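Local coordinates for transcriptional regulator AcuR (Rhodobacter sphaeroides 2.4.1, PDB 3BRU), which represses transcription of its own operon, probably by binding two operator sequences in the promoter, at residues A[36-41]-A[57-62]; A[80-85]-A[146-151]. All coordinates share one frame; numbering follows the deposited sequence.

Interaction 1 of 2, residues A[36-41]-A[57-62]; sequences IRAGLE and LKAARV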
loop_
_atom_site.group_PDB
_atom_site.type_symbol
_atom_site.label_atom_id
_atom_site.label_comp_id
_atom_site.label_asym_id
_atom_site.label_seq_id
_atom_site.Cartn_x
_atom_site.Cartn_y
_atom_site.Cartn_z
ATOM N N ILE A 36 -10.669 8.612 20.333
ATOM C CA ILE A 36 -9.665 7.709 19.793
ATOM C C ILE A 36 -10.305 6.539 19.023
ATOM O O ILE A 36 -9.896 6.242 17.878
ATOM C CB ILE A 36 -8.764 7.210 20.903
ATOM C CG1 ILE A 36 -7.974 8.388 21.510
ATOM C CG2 ILE A 36 -7.873 6.034 20.418
ATOM C CD1 ILE A 36 -6.826 8.950 20.646
ATOM N N ARG A 37 -11.305 5.899 19.646
ATOM C CA ARG A 37 -12.084 4.831 19.026
ATOM C C ARG A 37 -12.631 5.222 17.647
ATOM O O ARG A 37 -12.393 4.516 16.642
ATOM C CB ARG A 37 -13.259 4.434 19.907
ATOM C CG ARG A 37 -14.200 3.436 19.205
ATOM C CD ARG A 37 -13.887 1.984 19.565
ATOM N NE ARG A 37 -12.454 1.658 19.587
ATOM C CZ ARG A 37 -11.837 0.858 18.710
ATOM N NH1 ARG A 37 -12.532 0.289 17.726
ATOM N NH2 ARG A 37 -10.529 0.606 18.827
ATOM N N ALA A 38 -13.383 6.323 17.605
ATOM C CA ALA A 38 -13.954 6.802 16.388
ATOM C C ALA A 38 -12.853 7.147 15.391
ATOM O O ALA A 38 -13.027 6.962 14.209
ATOM C CB ALA A 38 -14.831 8.026 16.673
ATOM N N GLY A 39 -11.723 7.676 15.864
ATOM C CA GLY A 39 -10.617 8.009 14.998
ATOM C C GLY A 39 -10.054 6.782 14.332
ATOM O O GLY A 39 -9.904 6.776 13.094
ATOM N N LEU A 40 -9.731 5.754 15.140
ATOM C CA LEU A 40 -9.182 4.472 14.673
ATOM C C LEU A 40 -10.110 3.782 13.713
ATOM O O LEU A 40 -9.655 3.294 12.671
ATOM C CB LEU A 40 -8.824 3.516 15.820
ATOM C CG LEU A 40 -7.684 3.958 16.755
ATOM C CD1 LEU A 40 -7.576 3.084 17.985
ATOM C CD2 LEU A 40 -6.305 4.094 16.038
ATOM N N GLU A 41 -11.396 3.770 14.014
ATOM C CA GLU A 41 -12.354 3.117 13.134
ATOM C C GLU A 41 -12.450 3.785 11.775
ATOM O O GLU A 41 -12.417 3.106 10.755
ATOM C CB GLU A 41 -13.733 3.011 13.787
ATOM C CG GLU A 41 -13.750 2.029 14.964
ATOM C CD GLU A 41 -15.093 1.997 15.710
ATOM O OE1 GLU A 41 -15.975 2.796 15.310
ATOM O OE2 GLU A 41 -15.264 1.203 16.698
ATOM N N LEU A 57 -16.755 13.598 15.609
ATOM C CA LEU A 57 -17.563 14.010 16.750
ATOM C C LEU A 57 -18.915 13.285 16.766
ATOM O O LEU A 57 -19.385 12.842 17.832
ATOM C CB LEU A 57 -17.799 15.532 16.730
ATOM C CG LEU A 57 -16.576 16.434 16.856
ATOM C CD1 LEU A 57 -17.010 17.916 16.950
ATOM C CD2 LEU A 57 -15.694 15.998 18.020
ATOM N N LYS A 58 -19.541 13.215 15.586
ATOM C CA LYS A 58 -20.824 12.567 15.412
ATOM C C LYS A 58 -20.749 11.060 15.723
ATOM O O LYS A 58 -21.632 10.512 16.344
ATOM C CB LYS A 58 -21.359 12.830 13.998
ATOM C CG LYS A 58 -22.758 12.267 13.723
ATOM C CD LYS A 58 -23.207 12.541 12.273
ATOM C CE LYS A 58 -24.487 11.772 11.937
ATOM N NZ LYS A 58 -25.358 12.515 10.957
ATOM N N ALA A 59 -19.691 10.392 15.299
ATOM C CA ALA A 59 -19.499 8.998 15.662
ATOM C C ALA A 59 -19.168 8.803 17.164
ATOM O O ALA A 59 -19.693 7.894 17.798
ATOM C CB ALA A 59 -18.425 8.367 14.747
ATOM N N ALA A 60 -18.318 9.663 17.725
ATOM C CA ALA A 60 -17.933 9.598 19.127
ATOM C C ALA A 60 -19.038 10.096 20.083
ATOM O O ALA A 60 -19.007 9.747 21.273
ATOM C CB ALA A 60 -16.657 10.358 19.356
ATOM N N ARG A 61 -20.007 10.877 19.553
ATOM C CA ARG A 61 -21.059 11.503 20.351
ATOM C C ARG A 61 -20.458 12.330 21.492
ATOM O O ARG A 61 -20.918 12.253 22.633
ATOM C CB ARG A 61 -22.052 10.459 20.891
ATOM C CG ARG A 61 -22.713 9.594 19.818
ATOM C CD ARG A 61 -23.506 8.420 20.418
ATOM N NE ARG A 61 -23.612 7.317 19.458
ATOM C CZ ARG A 61 -22.756 6.296 19.384
ATOM N NH1 ARG A 61 -22.933 5.354 18.462
ATOM N NH2 ARG A 61 -21.725 6.208 20.230
ATOM N N VAL A 62 -19.407 13.106 21.184
ATOM C CA VAL A 62 -18.792 14.032 22.157
ATOM C C VAL A 62 -18.876 15.459 21.588
ATOM O O VAL A 62 -18.814 15.630 20.359
ATOM C CB VAL A 62 -17.326 13.679 22.578
ATOM C CG1 VAL A 62 -17.013 12.179 22.434
ATOM C CG2 VAL A 62 -16.345 14.488 21.816
#
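Ala38 meets Ala59 and Ala60 at the place where the first helix of the TetR-type DNA-binding domain lies against the helix that opens the helix-turn-helix. Along 36-41, Arg37 reaches along its own helix to Glu41, one turn on: its NH1 gives a hydrogen bond to Glu41 OE2 at 3.1 Å, the N-H...O angle being 155°. The oxygen lies near the guanidinium plane and is approached on the anti side of the carboxylate, somewhat out of its plane. This one-turn salt bridge links the two side chains along one flank of their own helix and does not reach across the contact.

Ala38 carries the whole contact from this segment. Its CB is 4.1 Å from Ala59 CB and equally engages the next residue, standing 4.0 Å from Ala60 CB. A methyl group suits all three positions, because the backbones come close: the CA atoms of Ala38 and Ala60 are only 5.6 Å apart. The side chains that meet are all methyl groups, though Ala38 CB lies equally close to the backbone N of Ala60; Ala38 and Ala60 form the buried pair. Just beyond, Arg61 takes up a positive phi (54°), which ends helix 53-60 and begins the turn of the predicted helix-turn-helix.

The neighbours divide along the two helices. Ala59 also rests on His42 and Ala60 on Ser34, extending the seam in both directions along helix 31-45. On the other flanks, Ile36 and Leu40 face helix 74-97, while Leu57 packs on Lys64 and Phe67 of helix 64-70, the second helix of the helix-turn-helix.

Interaction 2 of 2, residues A[80-85]-A[146-151]; sequences ALIEAY and AALIGV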
loop_
_atom_site.group_PDB
_atom_site.type_symbol
_atom_site.label_atom_id
_atom_site.label_comp_id
_atom_site.label_asym_id
_atom_site.label_seq_id
_atom_site.Cartn_x
_atom_site.Cartn_y
_atom_site.Cartn_z
ATOM N N ALA A 80 -1.878 11.603 17.650
ATOM C CA ALA A 80 -2.351 10.857 18.801
ATOM C C ALA A 80 -2.889 9.495 18.383
ATOM O O ALA A 80 -2.735 8.522 19.124
ATOM C CB ALA A 80 -3.454 11.646 19.559
ATOM N N LEU A 81 -3.553 9.428 17.224
ATOM C CA LEU A 81 -4.077 8.144 16.733
ATOM C C LEU A 81 -2.964 7.204 16.347
ATOM O O LEU A 81 -3.085 6.030 16.580
ATOM C CB LEU A 81 -5.059 8.296 15.560
ATOM C CG LEU A 81 -6.355 9.037 15.849
ATOM C CD1 LEU A 81 -7.089 9.320 14.535
ATOM C CD2 LEU A 81 -7.221 8.267 16.831
ATOM N N ILE A 82 -1.913 7.724 15.719
ATOM C CA ILE A 82 -0.736 6.917 15.405
ATOM C C ILE A 82 -0.091 6.371 16.703
ATOM O O ILE A 82 0.208 5.182 16.782
ATOM C CB ILE A 82 0.311 7.712 14.583
ATOM C CG1 ILE A 82 -0.195 8.037 13.189
ATOM C CG2 ILE A 82 1.637 6.961 14.492
ATOM C CD1 ILE A 82 0.583 9.233 12.579
ATOM N N GLU A 83 0.111 7.227 17.708
ATOM C CA GLU A 83 0.603 6.768 19.028
ATOM C C GLU A 83 -0.307 5.725 19.668
ATOM O O GLU A 83 0.178 4.790 20.298
ATOM C CB GLU A 83 0.835 7.931 19.985
ATOM C CG GLU A 83 1.992 8.800 19.556
ATOM C CD GLU A 83 2.017 10.213 20.195
ATOM O OE1 GLU A 83 0.967 10.712 20.707
ATOM O OE2 GLU A 83 3.115 10.837 20.182
ATOM N N ALA A 84 -1.617 5.849 19.480
ATOM C CA ALA A 84 -2.549 4.869 20.080
ATOM C C ALA A 84 -2.458 3.521 19.376
ATOM O O ALA A 84 -2.452 2.464 20.029
ATOM C CB ALA A 84 -4.003 5.393 20.073
ATOM N N TYR A 85 -2.391 3.581 18.045
ATOM C CA TYR A 85 -2.279 2.420 17.177
ATOM C C TYR A 85 -0.938 1.708 17.401
ATOM O O TYR A 85 -0.888 0.495 17.519
ATOM C CB TYR A 85 -2.453 2.835 15.720
ATOM C CG TYR A 85 -2.599 1.663 14.781
ATOM C CD1 TYR A 85 -3.849 1.065 14.566
ATOM C CD2 TYR A 85 -1.491 1.134 14.131
ATOM C CE1 TYR A 85 -3.996 -0.014 13.690
ATOM C CE2 TYR A 85 -1.614 0.044 13.271
ATOM C CZ TYR A 85 -2.861 -0.524 13.057
ATOM O OH TYR A 85 -2.963 -1.610 12.229
ATOM N N ALA A 146 7.879 11.182 9.849
ATOM C CA ALA A 146 8.743 10.563 10.839
ATOM C C ALA A 146 7.944 9.690 11.805
ATOM O O ALA A 146 8.434 8.646 12.278
ATOM C CB ALA A 146 9.507 11.643 11.605
ATOM N N ALA A 147 6.716 10.112 12.112
ATOM C CA ALA A 147 5.900 9.356 13.043
ATOM C C ALA A 147 5.516 8.031 12.388
ATOM O O ALA A 147 5.664 6.976 13.004
ATOM C CB ALA A 147 4.692 10.138 13.457
ATOM N N LEU A 148 5.080 8.073 11.119
ATOM C CA LEU A 148 4.704 6.838 10.410
ATOM C C LEU A 148 5.903 5.911 10.186
ATOM O O LEU A 148 5.805 4.700 10.412
ATOM C CB LEU A 148 3.996 7.123 9.097
ATOM C CG LEU A 148 2.630 7.806 9.156
ATOM C CD1 LEU A 148 2.358 8.312 7.717
ATOM C CD2 LEU A 148 1.491 6.833 9.746
ATOM N N ILE A 149 7.022 6.476 9.750
ATOM C CA ILE A 149 8.230 5.699 9.507
ATOM C C ILE A 149 8.731 5.055 10.824
ATOM O O ILE A 149 9.210 3.908 10.831
ATOM C CB ILE A 149 9.341 6.554 8.817
ATOM C CG1 ILE A 149 8.883 7.013 7.427
ATOM C CG2 ILE A 149 10.625 5.736 8.633
ATOM C CD1 ILE A 149 9.898 7.958 6.690
ATOM N N GLY A 150 8.619 5.791 11.923
ATOM C CA GLY A 150 9.035 5.313 13.238
ATOM C C GLY A 150 8.333 4.028 13.634
ATOM O O GLY A 150 8.981 3.080 14.108
ATOM N N VAL A 151 7.014 3.978 13.442
ATOM C CA VAL A 151 6.212 2.805 13.809
ATOM C C VAL A 151 6.619 1.554 12.974
ATOM O O VAL A 151 6.830 0.463 13.519
ATOM C CB VAL A 151 4.720 3.115 13.613
ATOM C CG1 VAL A 151 3.873 1.917 13.853
ATOM C CG2 VAL A 151 4.267 4.293 14.526
#
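The junction between the DNA-binding domain and the C-terminal domain runs through this contact, in which Ile82 of helix 74-97 packs on Ala147, Leu148 and Val151 of helix 143-167. The two short helical segments point almost the same way, 6° apart, with their axes 10.5 Å from each other at closest approach. That spacing suits branched aliphatic side chains, which can span the gap from both sides.

Ile82 is the hub, and its two branches have different partners. With chi1 at -68°, CG2 stands anti to the backbone N and CG1 lies beside it, which sends the two branches to Val151 and Leu148, residues three apart on the other helix. Leu148 CD2 sits against both CG1 and CD1 of Ile82, at 4.0 and 3.8 Å, the two side chains crossing at about a right angle. The same CD1 of Ile82 comes to 4.3 Å from Ala147 CB, whose small size lets the isoleucine approach the helix surface. The shorter branch goes to the next turn, where Ile82 CG2 is 3.7 Å from Val151 CG2.

Helix 129-135 covers this cluster: Leu133 touches both Ile82 and Leu148, and Val130 touches Val151. Leu148 also packs on Leu198 of the second subunit, placing the contact near the dimer interface.

In TetR-family relatives the helix corresponding to 74-97 relays ligand binding to the DNA-binding domain, and a contact of this kind would probably tolerate some shift between the helices. The side chains that meet are all hydrocarbon, and Ile82, Leu148 and Val151 are buried. The contact therefore rests on shape and the exclusion of water, without directional bonds.

From the N terminus, interaction 1 comes first: helix 31-45 meets helix 53-60, closing a loop of chain with 15 residues between the segments, eight of them helical, all within the DNA-binding domain. It has closed before interaction 2 opens, so the two are in series, neither nested nor crossed. Interaction 2 spans 60 residues, 39 of them helical, and ties helix 74-97 to helix 143-167 in the C-terminal domain. The centres of interactions 1 and 2 are about 18 Å apart, yet the two touch through a different flank of helix 74-97 from the one Ile82 occupies: Leu81 packs against Ile36, Gly39 and Leu40. Helix 74-97 thus joins the helix-turn-helix framework to the C-terminal domain.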